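Local coordinates for glycosyl hydrolases family 2, sugar binding domain protein (Bacteroides uniformis str. 3978 T3 ii, PDB 6D1P) that probably hydrolyses the O-glycosidic bonds of glucuronides, as a beta-glucuronidase of glycoside hydrolase family 2 from a human gut bacterium, at residues I719-T724 / A807-S812; A728-V733 / S783-K788; C756-A761 / A791-S796. One frame throughout, in Å; residues are numbered along the deposited sequence.

Contact 1 (I719-T724 / A807-S812); sequences ILLTQT and ALISVS
Among the polar side-chain atoms here, Gln723 NE2 sits closest to the facing strand: one oxygen, Ser810 O, lies 3.0 Å from it, and one methyl, Ile809 CD1, rests 3.8 Å from the same nitrogen. Extended beyond CG, the glutamine chain spans the gap between the strands, its CG also passing over Ile809 CD1. The remaining side-chain contacts are mainly apolar. Leu721, its CG anti to the carbonyl carbon (chi1 -77°), sends CD1 toward the facing strand, between Ala807 and Ile809, meeting Ala807 CB at 3.8 Å and Ile809 CG2 at 3.7 Å. The two branched chains cross obliquely. With CG1 anti to its backbone N (chi1 -178°), Ile809 runs the other way along its strand, so that its CD1 touches the backbone of Thr722. Ala807 CB closes the far end against Ile719 CB, 4.0 Å away. Here the edge strands of two sheets come together, side chains interdigitating; the axes of 719-723 and 807-811 run nearly parallel, 6.6 Å apart at closest approach, with no beta bridge between them. Strand 718-723 pairs with strand 730-738 in one sheet, and Leu721 also touches its Val733; strand 807-811 pairs with strand 793-799 in the other.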
# COMPACT_ATOMS: atom_id res chain seq x y z
N ILE A 719 19.73 24.61 13.47
CA ILE A 719 19.00 23.62 14.24
C ILE A 719 19.98 22.97 15.20
O ILE A 719 21.03 22.50 14.78
CB ILE A 719 18.34 22.56 13.34
CG1 ILE A 719 17.56 23.23 12.21
CG2 ILE A 719 17.45 21.66 14.17
CD1 ILE A 719 17.03 22.26 11.17
N LEU A 720 19.63 22.96 16.48
CA LEU A 720 20.42 22.28 17.49
C LEU A 720 19.66 21.06 17.98
O LEU A 720 18.45 21.13 18.23
CB LEU A 720 20.72 23.19 18.68
CG LEU A 720 21.51 24.48 18.43
CD1 LEU A 720 21.80 25.15 19.77
CD2 LEU A 720 22.79 24.19 17.68
N LEU A 721 20.37 19.95 18.13
CA LEU A 721 19.80 18.75 18.72
C LEU A 721 20.38 18.52 20.11
O LEU A 721 21.58 18.72 20.33
CB LEU A 721 20.06 17.53 17.83
CG LEU A 721 19.13 17.48 16.62
CD1 LEU A 721 19.63 16.49 15.52
CD2 LEU A 721 17.73 17.12 17.11
N THR A 722 19.52 18.11 21.03
CA THR A 722 19.93 17.67 22.36
C THR A 722 19.09 16.46 22.72
O THR A 722 18.07 16.20 22.08
CB THR A 722 19.73 18.79 23.39
OG1 THR A 722 18.42 19.34 23.23
CG2 THR A 722 20.75 19.89 23.18
N GLN A 723 19.50 15.71 23.74
CA GLN A 723 18.67 14.62 24.27
C GLN A 723 18.29 14.90 25.72
O GLN A 723 19.10 15.41 26.50
CB GLN A 723 19.35 13.24 24.16
CG GLN A 723 20.89 13.22 24.08
CD GLN A 723 21.44 11.83 23.74
OE1 GLN A 723 21.00 10.82 24.30
NE2 GLN A 723 22.40 11.77 22.81
N THR A 724 17.03 14.54 26.07
CA THR A 724 16.44 14.74 27.41
C THR A 724 15.62 13.51 27.84
O THR A 724 14.46 13.62 28.25
CB THR A 724 15.54 15.99 27.43
OG1 THR A 724 15.22 16.41 26.09
CG2 THR A 724 16.22 17.11 28.17
N ALA A 807 20.73 18.88 10.96
CA ALA A 807 21.44 18.62 12.20
C ALA A 807 21.47 17.12 12.48
O ALA A 807 20.55 16.39 12.11
CB ALA A 807 20.78 19.37 13.37
N LEU A 808 22.51 16.68 13.21
CA LEU A 808 22.69 15.28 13.59
C LEU A 808 23.06 15.17 15.06
O LEU A 808 23.77 16.01 15.60
CB LEU A 808 23.81 14.59 12.80
CG LEU A 808 23.72 14.61 11.28
CD1 LEU A 808 24.99 14.03 10.73
CD2 LEU A 808 22.50 13.81 10.82
N ILE A 809 22.63 14.07 15.69
CA ILE A 809 23.04 13.75 17.04
C ILE A 809 23.17 12.23 17.16
O ILE A 809 22.32 11.49 16.66
CB ILE A 809 22.06 14.32 18.07
CG1 ILE A 809 22.51 14.02 19.50
CG2 ILE A 809 20.66 13.77 17.84
CD1 ILE A 809 21.67 14.80 20.55
N SER A 810 24.23 11.79 17.81
CA SER A 810 24.42 10.38 18.11
C SER A 810 23.75 10.07 19.43
O SER A 810 23.88 10.82 20.40
CB SER A 810 25.92 10.03 18.18
OG SER A 810 26.60 10.64 17.09
N VAL A 811 23.02 8.96 19.47
CA VAL A 811 22.21 8.59 20.61
C VAL A 811 22.76 7.28 21.16
O VAL A 811 22.63 6.23 20.52
CB VAL A 811 20.72 8.47 20.23
CG1 VAL A 811 19.90 7.99 21.40
CG2 VAL A 811 20.21 9.81 19.75
N SER A 812 23.37 7.34 22.35
CA SER A 812 24.01 6.20 23.01
C SER A 812 23.10 4.99 23.20
O SER A 812 22.36 4.90 24.19
CB SER A 812 24.53 6.65 24.38
OG SER A 812 23.54 7.42 25.06

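Contact 2 (A728-V733 / S783-K788); sequences AETILV and SIRVNK
Lys788 lies across the end of the antiparallel pairing between 730-733 and 783-787. Its CB lies 3.1 Å from Glu729 O, the same oxygen that accepts a hydrogen bond from Lys788 N at 2.7 Å; the donor stands above the carbonyl plane, 33° out of it. Next, CG meets the tip of Ile731, 3.7 Å from its CD1, the two chains crossing at about a right angle. CD then passes Ala728 O at 3.2 Å, CE continues past it, and NZ ends 3.5 Å from Ala728 CA. The chain is extended beyond CG, but chi1, at -114°, is near eclipsed, which may reflect the fit of the chain along Ala728 and Ile731. An alanine here removes CG to NZ and with them the cover over Ile731 CD1 and Ala728, which would probably loosen this end of the pairing. Inward from there the register is regular. Ile731 and Val786 exchange two backbone hydrogen bonds, the shorter from Val786 N to Ile731 O at 2.6 Å, and Val733 and Ile784 exchange two more. On the face carrying these four side chains, Val733 CG2 packs diagonally on Val786 CG2 at 3.7 Å. On the other face Leu732, its CG anti to the backbone N, turns CD1 back to Ser783 CB, 3.7 Å away. Antiparallel pairing of the domain's second and fifth strands, with one hydrophobic face, is consistent with an immunoglobulin-like sandwich, in which those strands are neighbours in the same sheet.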
# COMPACT_ATOMS: atom_id res chain seq x y z
N ALA A 728 12.79 4.36 30.86
CA ALA A 728 13.53 3.12 30.73
C ALA A 728 13.48 2.56 29.32
O ALA A 728 14.30 1.71 28.98
CB ALA A 728 13.01 2.09 31.72
N GLU A 729 12.56 3.04 28.49
CA GLU A 729 12.41 2.52 27.13
C GLU A 729 12.77 3.51 26.03
O GLU A 729 13.01 3.08 24.90
CB GLU A 729 10.96 2.06 26.89
CG GLU A 729 10.41 1.17 27.99
CD GLU A 729 9.15 1.75 28.62
OE1 GLU A 729 8.43 2.52 27.93
OE2 GLU A 729 8.88 1.43 29.80
N THR A 730 12.80 4.81 26.31
CA THR A 730 12.89 5.79 25.23
C THR A 730 13.83 6.93 25.61
O THR A 730 14.00 7.26 26.78
CB THR A 730 11.51 6.37 24.85
OG1 THR A 730 11.10 7.32 25.84
CG2 THR A 730 10.43 5.28 24.75
N ILE A 731 14.41 7.52 24.58
CA ILE A 731 15.12 8.78 24.67
C ILE A 731 14.30 9.84 23.96
O ILE A 731 13.69 9.57 22.91
CB ILE A 731 16.53 8.66 24.06
CG1 ILE A 731 17.40 7.74 24.93
CG2 ILE A 731 17.16 10.04 23.88
CD1 ILE A 731 18.09 6.64 24.15
N LEU A 732 14.24 11.03 24.53
CA LEU A 732 13.58 12.16 23.91
C LEU A 732 14.64 13.04 23.26
O LEU A 732 15.57 13.47 23.93
CB LEU A 732 12.77 12.96 24.93
CG LEU A 732 11.99 14.15 24.35
CD1 LEU A 732 11.03 13.68 23.25
CD2 LEU A 732 11.26 14.94 25.44
N VAL A 733 14.51 13.27 21.96
CA VAL A 733 15.43 14.12 21.22
C VAL A 733 14.70 15.40 20.87
O VAL A 733 13.52 15.37 20.49
CB VAL A 733 15.94 13.39 19.95
CG1 VAL A 733 16.58 14.37 18.98
CG2 VAL A 733 16.92 12.31 20.32
N SER A 783 10.23 17.75 19.04
CA SER A 783 10.82 16.65 19.77
C SER A 783 10.26 15.33 19.28
O SER A 783 9.10 15.25 18.89
CB SER A 783 10.56 16.77 21.28
OG SER A 783 11.21 17.91 21.77
N ILE A 784 11.06 14.28 19.39
CA ILE A 784 10.62 12.95 19.01
C ILE A 784 11.25 11.93 19.94
O ILE A 784 12.41 12.09 20.34
CB ILE A 784 10.95 12.67 17.53
CG1 ILE A 784 10.35 11.32 17.10
CG2 ILE A 784 12.44 12.78 17.30
CD1 ILE A 784 10.17 11.18 15.62
N ARG A 785 10.49 10.89 20.27
CA ARG A 785 11.00 9.79 21.08
C ARG A 785 11.77 8.78 20.23
O ARG A 785 11.42 8.52 19.07
CB ARG A 785 9.85 9.09 21.80
CG ARG A 785 9.43 9.80 23.06
CD ARG A 785 8.05 9.37 23.48
NE ARG A 785 7.51 10.31 24.47
CZ ARG A 785 6.26 10.27 24.94
NH1 ARG A 785 5.42 9.34 24.53
NH2 ARG A 785 5.87 11.18 25.83
N VAL A 786 12.82 8.21 20.83
CA VAL A 786 13.71 7.25 20.20
C VAL A 786 13.73 5.99 21.05
O VAL A 786 13.85 6.07 22.28
CB VAL A 786 15.14 7.82 20.06
CG1 VAL A 786 16.00 6.89 19.21
CG2 VAL A 786 15.09 9.21 19.46
N ASN A 787 13.60 4.83 20.42
CA ASN A 787 13.51 3.60 21.21
C ASN A 787 14.89 3.23 21.73
O ASN A 787 15.86 3.18 20.97
CB ASN A 787 12.93 2.45 20.39
CG ASN A 787 12.64 1.23 21.26
OD1 ASN A 787 13.51 0.41 21.50
ND2 ASN A 787 11.41 1.14 21.77
N LYS A 788 14.97 2.97 23.04
CA LYS A 788 16.27 2.76 23.69
C LYS A 788 16.97 1.52 23.15
O LYS A 788 18.17 1.55 22.87
CB LYS A 788 16.09 2.66 25.20
CG LYS A 788 16.71 3.80 26.01
CD LYS A 788 16.48 3.61 27.50
CE LYS A 788 16.94 4.82 28.30
NZ LYS A 788 16.40 4.82 29.69

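Contact 3 (C756-A761 / A791-S796); sequences CTDSEA and APVVVS
Thr757 and Val794 face each other across a pair of hydrogen bonds that continues the pairing one residue past the Cys756-Val795 bridge, just where strand 751-756 ends. Thr757 N donates to Val794 O at 3.0 Å, in the plane of that carbonyl. In return Val794 N donates to Thr757 OG1, also at 3.0 Å and nearly straight (166° at the hydrogen), so that OG1 takes the place its own backbone carbonyl would fill in a regular hydrogen-bonded pair, Thr757 O being turned to the second subunit. It can do so because OG1 occupies the crowded position between backbone N and carbonyl carbon (chi1 50°); this in turn sets CG2 obliquely against Val794 CB, 4.0 Å away. Val793 lies in the angle between the side chains flanking that threonine. Its CG2 meets Cys756 SG at 3.7 Å, while CG1 reaches Asp758 CB at 3.6 Å and, farther off, Ala761 CB. Cys756 SG, anti to its own backbone N, also accepts a hydrogen bond from Asp758 N at 3.4 Å, consistent with the loop curling around Val793. The carboxylate of Asp758 tightens the turn: OD1 accepts from Glu760 N at 3.0 Å, met from above the carboxylate plane, to form an Asx turn, and OD2 hydrogen-bonds to His790 ND1. At the dimer interface Ser796 OG hydrogen-bonds to Thr757 O of the second subunit, and a reciprocal hydrogen bond joins Thr757 O to Ser796 OG of that subunit. Within its own sheet, strand 793-799 runs between strand 751-756, whose end this contact pairs, and the final strand 807-811.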
# COMPACT_ATOMS: atom_id res chain seq x y z
N CYS A 756 16.69 8.82 10.75
CA CYS A 756 17.49 7.98 11.63
C CYS A 756 18.18 6.88 10.83
O CYS A 756 17.58 6.29 9.92
CB CYS A 756 16.60 7.38 12.73
SG CYS A 756 17.48 6.42 13.91
N THR A 757 19.44 6.61 11.18
CA THR A 757 20.17 5.50 10.57
C THR A 757 19.46 4.17 10.78
O THR A 757 19.70 3.22 10.04
CB THR A 757 21.60 5.39 11.13
OG1 THR A 757 21.58 5.41 12.56
CG2 THR A 757 22.47 6.52 10.58
N ASP A 758 18.59 4.08 11.78
CA ASP A 758 17.78 2.90 11.99
C ASP A 758 16.33 3.31 11.78
O ASP A 758 15.75 4.05 12.60
CB ASP A 758 18.02 2.32 13.37
CG ASP A 758 17.18 1.09 13.65
OD1 ASP A 758 16.19 0.83 12.94
OD2 ASP A 758 17.51 0.37 14.60
N SER A 759 15.72 2.80 10.71
CA SER A 759 14.41 3.23 10.26
C SER A 759 13.28 2.80 11.19
O SER A 759 12.13 3.12 10.90
CB SER A 759 14.14 2.70 8.85
OG SER A 759 13.85 1.32 8.87
N GLU A 760 13.58 2.08 12.26
CA GLU A 760 12.57 1.69 13.23
C GLU A 760 12.79 2.26 14.62
O GLU A 760 11.94 2.08 15.48
CB GLU A 760 12.49 0.17 13.34
CG GLU A 760 12.13 -0.49 12.03
CD GLU A 760 12.32 -1.98 12.08
OE1 GLU A 760 11.50 -2.66 12.75
OE2 GLU A 760 13.29 -2.48 11.46
N ALA A 761 13.91 2.95 14.86
CA ALA A 761 14.18 3.47 16.19
C ALA A 761 13.21 4.59 16.54
O ALA A 761 12.69 4.64 17.66
CB ALA A 761 15.63 3.94 16.28
N ALA A 791 19.27 1.88 20.16
CA ALA A 791 20.48 2.67 20.27
C ALA A 791 21.70 1.75 20.39
O ALA A 791 21.59 0.64 20.92
CB ALA A 791 20.40 3.60 21.49
N PRO A 792 22.87 2.20 19.92
CA PRO A 792 23.15 3.51 19.32
C PRO A 792 22.65 3.69 17.88
O PRO A 792 22.66 2.73 17.11
CB PRO A 792 24.68 3.58 19.35
CG PRO A 792 25.08 2.17 19.12
CD PRO A 792 24.09 1.35 19.93
N VAL A 793 22.21 4.91 17.55
CA VAL A 793 21.83 5.33 16.21
C VAL A 793 22.26 6.79 16.04
O VAL A 793 22.77 7.42 16.96
CB VAL A 793 20.31 5.19 15.95
CG1 VAL A 793 19.87 3.76 16.05
CG2 VAL A 793 19.54 6.06 16.95
N VAL A 794 22.02 7.33 14.86
CA VAL A 794 22.18 8.75 14.61
C VAL A 794 20.85 9.29 14.12
O VAL A 794 20.30 8.79 13.13
CB VAL A 794 23.29 9.05 13.60
CG1 VAL A 794 23.32 10.53 13.29
CG2 VAL A 794 24.65 8.59 14.14
N VAL A 795 20.32 10.32 14.82
CA VAL A 795 19.09 11.02 14.45
C VAL A 795 19.43 12.30 13.69
O VAL A 795 20.36 13.03 14.04
CB VAL A 795 18.24 11.33 15.70
CG1 VAL A 795 17.04 12.22 15.34
CG2 VAL A 795 17.80 10.03 16.37
N SER A 796 18.66 12.57 12.63
CA SER A 796 18.79 13.80 11.87
C SER A 796 17.54 14.67 12.02
O SER A 796 16.42 14.17 12.15
CB SER A 796 19.03 13.50 10.38
OG SER A 796 17.90 12.87 9.80

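The three contacts form a triangle, each centre about 11 Å from the other two, in the C-terminal beta sandwich. Contact 2 pairs strands within the three-stranded sheet, contact 3 joins a strand of the four-stranded sheet to the loop leaving its neighbour, and contact 1 joins the two sheets through the domain's first and last strands. Along the chain, contact 1 encloses both others, whose segments alternate. Val811 on Ile731 and Val733 on Val795 are among the packing contacts between the sheets, and a probable backbone hydrogen bond from Asn787 N to Ala761 O ties the loop of contact 3 to contact 2. The four-stranded sheet, through Val794, Ser796 and Leu808, and Thr757 of the loop meet the second subunit.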